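Local coordinates for protein Adp-heptose LPS heptosyltransferase II (Escherichia coli, PDB 1PSW) that transfers the second heptose unit from ADP-L-glycero-beta-D-manno-heptose onto the heptosyl-Kdo2-lipid A module during assembly of the lipopolysaccharide core, at residues Q18-Y21 against R22-A26; Q149-P152 against Q153-W157. All blocks are in the same frame, centred on the assembly; numbering follows the deposited sequence.

Interaction 1. Residues Q18-Y21 against R22-A26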
loop_
_atom_site.group_PDB
_atom_site.type_symbol
_atom_site.label_atom_id
_atom_site.label_comp_id
_atom_site.label_asym_id
_atom_site.label_seq_id
_atom_site.Cartn_x
_atom_site.Cartn_y
_atom_site.Cartn_z
ATOM N N GLN A 18 6.425 5.824 2.423
ATOM C CA GLN A 18 7.707 5.812 1.742
ATOM C C GLN A 18 8.020 7.205 1.208
ATOM O O GLN A 18 9.180 7.574 1.083
ATOM C CB GLN A 18 7.727 4.819 0.578
ATOM C CG GLN A 18 9.138 4.614 0.043
ATOM C CD GLN A 18 9.192 3.851 -1.264
ATOM O OE1 GLN A 18 10.257 3.391 -1.688
ATOM N NE2 GLN A 18 8.045 3.715 -1.914
ATOM N N SER A 19 6.990 7.980 0.877
ATOM C CA SER A 19 7.216 9.331 0.367
ATOM C C SER A 19 7.927 10.198 1.396
ATOM O O SER A 19 8.744 11.049 1.038
ATOM C CB SER A 19 5.899 9.995 -0.027
ATOM O OG SER A 19 5.390 9.416 -1.214
ATOM N N LEU A 20 7.605 10.003 2.671
ATOM C CA LEU A 20 8.272 10.757 3.718
ATOM C C LEU A 20 9.749 10.347 3.763
ATOM O O LEU A 20 10.629 11.205 3.844
ATOM C CB LEU A 20 7.616 10.504 5.086
ATOM C CG LEU A 20 8.395 11.067 6.286
ATOM C CD1 LEU A 20 8.515 12.588 6.173
ATOM C CD2 LEU A 20 7.684 10.687 7.581
ATOM N N TYR A 21 10.016 9.042 3.710
ATOM C CA TYR A 21 11.397 8.545 3.755
ATOM C C TYR A 21 12.205 9.068 2.566
ATOM O O TYR A 21 13.362 9.473 2.723
ATOM C CB TYR A 21 11.445 7.006 3.766
ATOM C CG TYR A 21 10.489 6.359 4.760
ATOM C CD1 TYR A 21 10.098 7.030 5.916
ATOM C CD2 TYR A 21 9.941 5.099 4.519
ATOM C CE1 TYR A 21 9.176 6.476 6.804
ATOM C CE2 TYR A 21 9.022 4.529 5.400
ATOM C CZ TYR A 21 8.642 5.230 6.539
ATOM O OH TYR A 21 7.708 4.705 7.396
ATOM N N ARG A 22 11.599 9.056 1.379
ATOM C CA ARG A 22 12.266 9.556 0.185
ATOM C C ARG A 22 12.525 11.050 0.331
ATOM O O ARG A 22 13.573 11.545 -0.067
ATOM C CB ARG A 22 11.413 9.311 -1.067
ATOM C CG ARG A 22 11.299 7.858 -1.521
ATOM C CD ARG A 22 10.703 7.790 -2.917
ATOM N NE ARG A 22 11.619 8.347 -3.906
ATOM C CZ ARG A 22 11.281 8.712 -5.140
ATOM N NH1 ARG A 22 10.028 8.590 -5.559
ATOM N NH2 ARG A 22 12.205 9.186 -5.968
ATOM N N THR A 23 11.564 11.769 0.900
ATOM C CA THR A 23 11.718 13.204 1.075
ATOM C C THR A 23 12.780 13.525 2.128
ATOM O O THR A 23 13.558 14.468 1.963
ATOM C CB THR A 23 10.376 13.864 1.456
ATOM O OG1 THR A 23 9.403 13.554 0.453
ATOM C CG2 THR A 23 10.522 15.378 1.544
ATOM N N LEU A 24 12.830 12.738 3.198
ATOM C CA LEU A 24 13.812 12.964 4.256
ATOM C C LEU A 24 15.239 12.839 3.744
ATOM O O LEU A 24 16.112 13.614 4.122
ATOM C CB LEU A 24 13.600 11.974 5.403
ATOM C CG LEU A 24 12.413 12.249 6.329
ATOM C CD1 LEU A 24 12.185 11.050 7.229
ATOM C CD2 LEU A 24 12.670 13.498 7.145
ATOM N N GLN A 25 15.473 11.856 2.885
ATOM C CA GLN A 25 16.797 11.640 2.336
ATOM C C GLN A 25 17.168 12.667 1.277
ATOM O O GLN A 25 18.338 12.824 0.936
ATOM C CB GLN A 25 16.893 10.220 1.793
ATOM C CG GLN A 25 16.757 9.192 2.916
ATOM C CD GLN A 25 17.336 7.840 2.569
ATOM O OE1 GLN A 25 17.787 7.099 3.447
ATOM N NE2 GLN A 25 17.327 7.505 1.286
ATOM N N ALA A 26 16.170 13.380 0.767
ATOM C CA ALA A 26 16.422 14.404 -0.231
ATOM C C ALA A 26 16.638 15.761 0.446
ATOM O O ALA A 26 17.261 16.648 -0.130
ATOM C CB ALA A 26 15.247 14.485 -1.199
#
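Successive i to i+4 backbone bonds join Gln18-Tyr21 to Arg22-Ala26, from Arg22 N on Gln18 O (2.9 Å) to Gln25 N on Tyr21 O (3.2 Å). They carry one turn of alpha-helix 11-27, the connection of the beta-alpha-beta unit between strands 2-6 and 32-37 of this GT-B glycosyltransferase. Thr23 doubles the link at Ser19 O: its backbone N donates from one face of the carbonyl plane, and its OG1 donates from the other at 2.7 Å. The hydroxyl reaches back because OG1 stands beside its own backbone N (chi1 -56°), which suits threonine to a buried helical place where its polar group is satisfied within the helix. With an alanine at this position the hydroxyl bond to Ser19 O is lost, and a small gap would probably open against Ile136, which the Thr23 side chain touches. Leucines suit the apolar side: the branch point CG of Leu20 meets CD1 of Leu24 at 3.9 Å, and Leu24 continues onto Ile33 of strand 32-37. The Tyr21 side chain packs on Ile33 and Val35, while its OH bonds Ser17 OG. On the partly exposed side, Arg22 lays its aliphatic stem near Gln18 and bends at chi3 (68°), which helps carry NH1 to Trp157 O. Low on that stem, Arg22 CG rests 3.4 Å from Gln18 O.

Interaction 2. Residues Q149-P152 against Q153-W157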
loop_
_atom_site.group_PDB
_atom_site.type_symbol
_atom_site.label_atom_id
_atom_site.label_comp_id
_atom_site.label_asym_id
_atom_site.label_seq_id
_atom_site.Cartn_x
_atom_site.Cartn_y
_atom_site.Cartn_z
ATOM N N GLN A 149 0.430 23.211 -1.750
ATOM C CA GLN A 149 1.038 23.935 -2.861
ATOM C C GLN A 149 2.431 24.444 -2.507
ATOM O O GLN A 149 3.232 24.706 -3.400
ATOM C CB GLN A 149 0.145 25.103 -3.283
ATOM C CG GLN A 149 0.701 25.950 -4.430
ATOM C CD GLN A 149 1.065 25.126 -5.662
ATOM O OE1 GLN A 149 0.284 24.282 -6.112
ATOM N NE2 GLN A 149 2.249 25.378 -6.220
ATOM N N ASP A 150 2.721 24.585 -1.215
ATOM C CA ASP A 150 4.036 25.052 -0.789
ATOM C C ASP A 150 5.100 23.963 -0.844
ATOM O O ASP A 150 6.293 24.253 -0.777
ATOM C CB ASP A 150 3.990 25.606 0.634
ATOM C CG ASP A 150 3.132 26.842 0.747
ATOM O OD1 ASP A 150 3.080 27.619 -0.231
ATOM O OD2 ASP A 150 2.524 27.034 1.815
ATOM N N LEU A 151 4.678 22.710 -0.962
ATOM C CA LEU A 151 5.625 21.608 -1.009
ATOM C C LEU A 151 6.522 21.661 -2.230
ATOM O O LEU A 151 6.044 21.808 -3.358
ATOM C CB LEU A 151 4.887 20.270 -0.992
ATOM C CG LEU A 151 4.184 19.876 0.301
ATOM C CD1 LEU A 151 3.426 18.576 0.075
ATOM C CD2 LEU A 151 5.209 19.717 1.423
ATOM N N PRO A 152 7.844 21.555 -2.021
ATOM C CA PRO A 152 8.782 21.585 -3.146
ATOM C C PRO A 152 8.415 20.490 -4.149
ATOM O O PRO A 152 8.201 19.340 -3.768
ATOM C CB PRO A 152 10.126 21.328 -2.473
ATOM C CG PRO A 152 9.956 21.988 -1.146
ATOM C CD PRO A 152 8.568 21.551 -0.735
ATOM N N GLN A 153 8.344 20.857 -5.423
ATOM C CA GLN A 153 7.996 19.919 -6.479
ATOM C C GLN A 153 9.255 19.506 -7.233
ATOM O O GLN A 153 10.230 20.251 -7.281
ATOM C CB GLN A 153 7.000 20.572 -7.443
ATOM C CG GLN A 153 5.662 20.937 -6.804
ATOM C CD GLN A 153 4.690 19.771 -6.767
ATOM O OE1 GLN A 153 3.871 19.662 -5.856
ATOM N NE2 GLN A 153 4.762 18.906 -7.770
ATOM N N PRO A 154 9.257 18.300 -7.823
ATOM C CA PRO A 154 8.168 17.319 -7.808
ATOM C C PRO A 154 8.140 16.534 -6.502
ATOM O O PRO A 154 9.173 16.368 -5.853
ATOM C CB PRO A 154 8.503 16.424 -8.998
ATOM C CG PRO A 154 10.000 16.406 -8.964
ATOM C CD PRO A 154 10.328 17.869 -8.741
ATOM N N LEU A 155 6.963 16.055 -6.109
ATOM C CA LEU A 155 6.854 15.273 -4.883
ATOM C C LEU A 155 7.461 13.906 -5.156
ATOM O O LEU A 155 7.420 13.418 -6.286
ATOM C CB LEU A 155 5.390 15.098 -4.465
ATOM C CG LEU A 155 4.565 16.365 -4.241
ATOM C CD1 LEU A 155 3.159 15.987 -3.785
ATOM C CD2 LEU A 155 5.239 17.238 -3.203
ATOM N N LEU A 156 8.037 13.293 -4.133
ATOM C CA LEU A 156 8.616 11.969 -4.304
ATOM C C LEU A 156 7.567 10.924 -3.938
ATOM O O LEU A 156 7.311 10.677 -2.762
ATOM C CB LEU A 156 9.852 11.817 -3.421
ATOM C CG LEU A 156 10.912 12.890 -3.701
ATOM C CD1 LEU A 156 12.135 12.635 -2.844
ATOM C CD2 LEU A 156 11.273 12.882 -5.176
ATOM N N TRP A 157 6.960 10.325 -4.959
ATOM C CA TRP A 157 5.926 9.314 -4.777
ATOM C C TRP A 157 6.506 7.971 -4.364
ATOM O O TRP A 157 7.697 7.715 -4.559
ATOM C CB TRP A 157 5.154 9.107 -6.085
ATOM C CG TRP A 157 4.145 10.160 -6.423
ATOM C CD1 TRP A 157 3.809 11.261 -5.679
ATOM C CD2 TRP A 157 3.288 10.173 -7.568
ATOM N NE1 TRP A 157 2.792 11.951 -6.292
ATOM C CE2 TRP A 157 2.453 11.304 -7.455
ATOM C CE3 TRP A 157 3.142 9.331 -8.682
ATOM C CZ2 TRP A 157 1.483 11.620 -8.411
ATOM C CZ3 TRP A 157 2.173 9.647 -9.634
ATOM C CH2 TRP A 157 1.359 10.780 -9.489
HETATM O O HOH W 1 3.463 21.593 -4.074
#
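Leu151 and Leu155 meet across a proline-rich bend, their side chains crossing at about a right angle, in the connection between helices 131-137 and 164-173 of the GT-B fold. The chain leaves a short 3-10 turn at Gln149-Asp150 and runs on without regular structure through Pro152 and Pro154, the latter preceded by a cis peptide bond. One methyl of Leu155 does the touching: CD2 lies 3.8 Å from Leu151 CB and 4.0 Å from Leu151 CD1. In Leu155, CG is anti to the carbonyl carbon (chi1 -57°), and the branch brings CD2 back toward the earlier residues, where it also packs 3.7 Å from Pro152 O. Branched apolar side chains suit both places, since Leu151 and Leu155 each rest on Ile136 of helix 131-137, and Leu151 also reaches Trp128. The partly exposed Pro152 touches Tyr140 and Arg27 with its ring, and the closed ring restricts the backbone as the chain turns. Gln153 is suited to the exposed side because its flexible chain can fold back over the preceding backbone. A bend at chi2 (-84°) curls it, so that CG passes 3.6 Å from Leu151 O and the amide oxygen faces the same water as that carbonyl. The water thereby joins side chain to main chain across the bend, hydrogen-bonded to Leu151 O at 2.7 Å and to Gln153 OE1, also at 2.7 Å.

Overall arrangement
From the N terminus, the chain forms strand 2-6 and enters helix 11-27, where interaction 1 closes a single helical turn before strand 32-37 begins. Much later, beyond helix 131-137, interaction 2 closes a short bend on the way to helix 164-173. The two are in series, neither nested nor crossed, yet their centres lie 11 Å apart on the same side of the chain's centre. The end of 153-157 lies against the helix: Leu156 O and Trp157 O probably accept hydrogen bonds from Ser19 OG and Arg22 NH1. Helix 131-137 joins both, with Ile136 touching Thr23 as well as Leu151 and Leu155.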